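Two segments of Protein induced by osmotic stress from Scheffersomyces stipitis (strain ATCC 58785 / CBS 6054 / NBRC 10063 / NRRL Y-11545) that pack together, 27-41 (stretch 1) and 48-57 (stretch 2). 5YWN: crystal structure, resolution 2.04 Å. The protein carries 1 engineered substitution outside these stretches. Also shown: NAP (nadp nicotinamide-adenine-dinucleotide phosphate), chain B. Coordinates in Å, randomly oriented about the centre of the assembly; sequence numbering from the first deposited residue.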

# COMPACT_ATOMS: atom_id res chain seq x y z
N TYR A 27 1.66 -20.34 2.78
CA TYR A 27 3.02 -19.87 2.73
C TYR A 27 3.56 -19.60 4.11
O TYR A 27 2.86 -19.32 5.00
CB TYR A 27 3.10 -18.59 1.91
CG TYR A 27 2.71 -18.75 0.49
CD1 TYR A 27 3.61 -19.15 -0.44
CD2 TYR A 27 1.45 -18.51 0.09
CE1 TYR A 27 3.26 -19.33 -1.74
CE2 TYR A 27 1.10 -18.68 -1.20
CZ TYR A 27 2.02 -19.09 -2.11
OH TYR A 27 1.68 -19.25 -3.37
N LYS A 28 4.85 -19.71 4.24
CA LYS A 28 5.55 -19.11 5.31
C LYS A 28 5.95 -17.68 4.96
O LYS A 28 6.04 -17.34 3.84
CB LYS A 28 6.74 -19.95 5.70
CG LYS A 28 6.44 -21.08 6.63
CD LYS A 28 7.70 -21.84 6.88
CE LYS A 28 7.57 -22.92 7.90
NZ LYS A 28 7.52 -24.26 7.28
N VAL A 29 6.22 -16.90 5.97
CA VAL A 29 6.59 -15.54 5.82
C VAL A 29 7.84 -15.16 6.58
O VAL A 29 8.03 -15.55 7.66
CB VAL A 29 5.41 -14.59 6.20
CG1 VAL A 29 5.83 -13.16 6.33
CG2 VAL A 29 4.28 -14.73 5.22
N VAL A 30 8.64 -14.33 5.98
CA VAL A 30 9.71 -13.67 6.67
C VAL A 30 9.57 -12.19 6.48
O VAL A 30 9.60 -11.72 5.39
CB VAL A 30 11.07 -14.14 6.11
CG1 VAL A 30 12.23 -13.54 6.85
CG2 VAL A 30 11.15 -15.63 6.01
N GLY A 31 9.45 -11.47 7.55
CA GLY A 31 9.25 -10.05 7.52
C GLY A 31 10.43 -9.23 7.94
O GLY A 31 11.10 -9.59 8.83
N SER A 32 10.69 -8.13 7.26
CA SER A 32 11.65 -7.15 7.73
C SER A 32 11.05 -6.08 8.67
O SER A 32 10.01 -5.56 8.44
CB SER A 32 12.48 -6.50 6.63
OG SER A 32 11.85 -5.48 5.99
N VAL A 33 11.77 -5.79 9.71
CA VAL A 33 11.38 -4.81 10.68
C VAL A 33 12.54 -3.92 11.07
O VAL A 33 13.63 -4.32 11.00
CB VAL A 33 10.80 -5.46 11.93
CG1 VAL A 33 9.51 -6.18 11.66
CG2 VAL A 33 11.81 -6.33 12.63
N ARG A 34 12.27 -2.71 11.49
CA ARG A 34 13.31 -1.80 11.90
C ARG A 34 13.79 -1.98 13.33
O ARG A 34 14.74 -1.40 13.70
CB ARG A 34 12.97 -0.34 11.60
CG ARG A 34 12.92 0.03 10.14
CD ARG A 34 13.06 1.50 9.89
NE ARG A 34 11.83 2.21 10.03
CZ ARG A 34 11.69 3.52 9.93
NH1 ARG A 34 10.51 4.04 10.10
NH2 ARG A 34 12.72 4.29 9.68
N SER A 35 13.12 -2.79 14.11
CA SER A 35 13.57 -3.11 15.43
C SER A 35 13.21 -4.52 15.90
O SER A 35 12.24 -5.08 15.50
CB SER A 35 13.06 -2.11 16.44
OG SER A 35 11.80 -2.46 16.90
N GLU A 36 13.98 -4.99 16.85
CA GLU A 36 13.75 -6.28 17.40
C GLU A 36 12.37 -6.39 18.04
O GLU A 36 11.70 -7.29 17.78
CB GLU A 36 14.85 -6.55 18.41
CG GLU A 36 14.86 -7.88 19.06
CD GLU A 36 14.82 -9.06 18.13
OE1 GLU A 36 15.55 -9.12 17.18
OE2 GLU A 36 14.04 -9.97 18.42
N GLU A 37 11.98 -5.43 18.84
CA GLU A 37 10.69 -5.49 19.50
C GLU A 37 9.55 -5.47 18.53
O GLU A 37 8.59 -6.12 18.74
CB GLU A 37 10.52 -4.45 20.60
CG GLU A 37 9.20 -4.58 21.34
CD GLU A 37 8.88 -5.98 21.89
OE1 GLU A 37 9.66 -6.54 22.67
OE2 GLU A 37 7.83 -6.52 21.60
N LYS A 38 9.72 -4.74 17.46
CA LYS A 38 8.74 -4.69 16.43
C LYS A 38 8.55 -6.08 15.83
O LYS A 38 7.45 -6.50 15.59
CB LYS A 38 9.11 -3.66 15.37
CG LYS A 38 8.75 -2.23 15.69
CD LYS A 38 9.30 -1.28 14.67
CE LYS A 38 9.01 0.16 14.95
NZ LYS A 38 9.67 1.13 14.06
N GLY A 39 9.64 -6.78 15.60
CA GLY A 39 9.55 -8.12 15.14
C GLY A 39 8.90 -9.07 16.11
O GLY A 39 8.06 -9.83 15.76
N ALA A 40 9.28 -8.94 17.35
CA ALA A 40 8.77 -9.77 18.39
C ALA A 40 7.28 -9.59 18.53
O ALA A 40 6.61 -10.54 18.69
CB ALA A 40 9.46 -9.50 19.71
N ASN A 41 6.78 -8.37 18.43
CA ASN A 41 5.35 -8.18 18.50
C ASN A 41 4.63 -8.89 17.39
O ASN A 41 3.67 -9.52 17.63
CB ASN A 41 4.97 -6.72 18.48
CG ASN A 41 3.47 -6.49 18.45
OD1 ASN A 41 2.75 -7.09 19.19
ND2 ASN A 41 3.04 -5.61 17.62
N ASP A 48 3.80 -19.29 14.39
CA ASP A 48 4.95 -20.09 14.07
C ASP A 48 5.49 -19.99 12.65
O ASP A 48 6.63 -20.18 12.42
CB ASP A 48 4.72 -21.52 14.48
CG ASP A 48 4.56 -21.69 15.97
OD1 ASP A 48 5.04 -20.89 16.77
OD2 ASP A 48 3.93 -22.64 16.34
N ASP A 49 4.61 -19.72 11.70
CA ASP A 49 4.96 -19.65 10.30
C ASP A 49 5.49 -18.26 9.91
O ASP A 49 5.76 -18.00 8.80
CB ASP A 49 3.80 -20.10 9.44
CG ASP A 49 3.65 -21.60 9.41
OD1 ASP A 49 4.56 -22.31 9.85
OD2 ASP A 49 2.63 -22.06 8.91
N PHE A 50 5.64 -17.41 10.89
CA PHE A 50 6.18 -16.11 10.68
C PHE A 50 7.52 -15.92 11.36
O PHE A 50 7.65 -16.12 12.52
CB PHE A 50 5.25 -15.03 11.20
CG PHE A 50 5.81 -13.65 11.09
CD1 PHE A 50 5.69 -12.96 9.93
CD2 PHE A 50 6.46 -13.08 12.11
CE1 PHE A 50 6.20 -11.71 9.80
CE2 PHE A 50 7.00 -11.82 11.99
CZ PHE A 50 6.86 -11.13 10.83
N SER A 51 8.49 -15.45 10.62
CA SER A 51 9.74 -15.04 11.19
C SER A 51 10.18 -13.67 10.69
O SER A 51 9.66 -13.20 9.76
CB SER A 51 10.79 -16.11 11.08
OG SER A 51 11.04 -16.49 9.79
N TYR A 52 11.09 -13.04 11.39
CA TYR A 52 11.52 -11.72 11.09
C TYR A 52 13.03 -11.53 11.10
O TYR A 52 13.74 -12.26 11.73
CB TYR A 52 10.87 -10.71 12.03
CG TYR A 52 11.28 -10.82 13.47
CD1 TYR A 52 10.67 -11.71 14.31
CD2 TYR A 52 12.27 -10.06 13.97
CE1 TYR A 52 11.05 -11.82 15.60
CE2 TYR A 52 12.65 -10.18 15.25
CZ TYR A 52 12.03 -11.06 16.05
OH TYR A 52 12.43 -11.14 17.29
N GLU A 53 13.48 -10.52 10.38
CA GLU A 53 14.83 -10.04 10.45
C GLU A 53 14.83 -8.54 10.58
O GLU A 53 14.02 -7.87 10.00
CB GLU A 53 15.66 -10.44 9.23
CG GLU A 53 15.82 -11.91 9.03
CD GLU A 53 16.57 -12.60 10.13
OE1 GLU A 53 17.41 -11.99 10.75
OE2 GLU A 53 16.32 -13.76 10.38
N VAL A 54 15.76 -8.03 11.34
CA VAL A 54 15.88 -6.63 11.55
C VAL A 54 16.76 -5.98 10.51
O VAL A 54 17.89 -6.26 10.45
CB VAL A 54 16.46 -6.33 12.93
CG1 VAL A 54 16.63 -4.87 13.14
CG2 VAL A 54 15.62 -6.91 14.01
N VAL A 55 16.16 -5.12 9.73
CA VAL A 55 16.85 -4.30 8.75
C VAL A 55 16.52 -2.84 9.01
O VAL A 55 15.52 -2.35 8.61
CB VAL A 55 16.45 -4.68 7.33
CG1 VAL A 55 17.17 -3.86 6.30
CG2 VAL A 55 16.61 -6.16 7.11
N LYS A 56 17.39 -2.20 9.75
CA LYS A 56 17.19 -0.87 10.23
C LYS A 56 17.16 0.23 9.19
O LYS A 56 16.43 1.11 9.32
CB LYS A 56 18.13 -0.55 11.36
CG LYS A 56 18.15 -1.57 12.48
CD LYS A 56 19.01 -1.17 13.66
CE LYS A 56 18.76 0.27 14.08
NZ LYS A 56 19.48 0.77 15.29
N VAL A 57 18.00 0.15 8.17
CA VAL A 57 18.09 1.15 7.14
C VAL A 57 18.02 0.55 5.74
O VAL A 57 18.83 -0.23 5.39
CB VAL A 57 19.40 1.95 7.34
CG1 VAL A 57 19.55 3.07 6.35
CG2 VAL A 57 19.47 2.50 8.75
PA NAP B . 2.52 2.62 6.60
O1A NAP B . 1.34 1.96 7.26
O2A NAP B . 3.22 3.77 7.28
O5B NAP B . 3.62 1.49 6.27
C5B NAP B . 4.99 1.84 6.06
C4B NAP B . 5.89 0.79 6.69
O4B NAP B . 7.18 0.82 6.07
C3B NAP B . 6.08 1.03 8.18
O3B NAP B . 5.59 -0.07 8.94
C2B NAP B . 7.57 1.21 8.39
O2B NAP B . 8.08 0.22 9.29
C1B NAP B . 8.22 1.07 7.02
N9A NAP B . 8.95 2.31 6.67
C8A NAP B . 8.39 3.52 6.46
N7A NAP B . 9.34 4.44 6.16
C5A NAP B . 10.53 3.82 6.17
C6A NAP B . 11.94 4.21 5.93
N6A NAP B . 12.27 5.49 5.62
N1A NAP B . 12.89 3.25 6.05
C2A NAP B . 12.58 1.98 6.36
N3A NAP B . 11.32 1.56 6.59
C4A NAP B . 10.27 2.42 6.51
O3 NAP B . 2.07 3.11 5.13
PN NAP B . 0.97 2.28 4.30
O1N NAP B . -0.22 3.18 4.07
O2N NAP B . 0.78 0.94 4.97
O5D NAP B . 1.70 2.04 2.88
C5D NAP B . 2.26 0.77 2.56
C4D NAP B . 2.93 0.83 1.20
O4D NAP B . 1.94 0.85 0.16
C3D NAP B . 3.79 2.07 1.05
O3D NAP B . 5.17 1.72 0.88
C2D NAP B . 3.27 2.80 -0.17
O2D NAP B . 4.31 2.96 -1.15
C1D NAP B . 2.13 1.96 -0.73
N1N NAP B . 0.91 2.76 -0.82
C2N NAP B . 0.06 2.79 0.21
C3N NAP B . -1.11 3.54 0.15
C7N NAP B . -2.06 3.56 1.31
O7N NAP B . -2.94 4.41 1.34
N7N NAP B . -1.92 2.65 2.27
C4N NAP B . -1.39 4.27 -1.00
C5N NAP B . -0.49 4.23 -2.05
C6N NAP B . 0.67 3.46 -1.94
P2B NAP B . 8.12 0.51 10.87
O1X NAP B . 9.25 -0.36 11.37
O2X NAP B . 8.39 2.00 10.97
O3X NAP B . 6.75 0.10 11.36
O HOH W 1 9.17 -17.94 8.30
O HOH W 2 12.83 -3.25 7.51
O HOH W 3 15.49 3.50 8.56

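Two parallel strands, 28-33 and 50-54, hold these stretches together, burying about 875 Å², through a ladder in which Val29, Gly31 and Val33 each give both N and O. Val29 N donates to Asp49 O (3.1 Å) and Val29 O accepts from Ser51 N (3.0 Å); Gly31 N then donates to Ser51 O (2.8 Å) while Gly31 O accepts from Glu53 N (3.0 Å); finally Val33 N reaches Glu53 O (3.1 Å) and Val33 O receives Val55 N (2.9 Å). Water 1 donates to Val29 O (2.7 Å), already used by the ladder, and water 2 to Val55 O (3.0 Å), outside it; Ser51 OG (2.8 Å) and Ser32 OG (2.9 Å) respectively hold these waters in place. Water 3 accepts from Arg34 NH2 (3.1 Å) and donates to Lys56 O (2.7 Å).

On the face carrying Val29, Phe50, Tyr52, Val33 and Val54, helix 36-41 packs over the strand. Gly39 CA lies 3.5 Å from the Tyr52 ring centroid, over its face; a CB on Gly39 would clash with Tyr52 CD2. Gly31 suits its place because a CB would come within 3.1 Å of Phe50 CZ. Apolar Val29 CG1 meets Phe50 CD1 (3.6 Å), and Val33 CG2 fills in against Tyr52 CD2 (4.0 Å) and Val54 CG2 (4.1 Å).

Ser35 caps the helix, its OG accepting from Lys38 N (3.1 Å). Arg34 NH1 and Lys38 NZ, cationic and long, donate to NADP phosphate O2X and O1X respectively (both 3.1 Å).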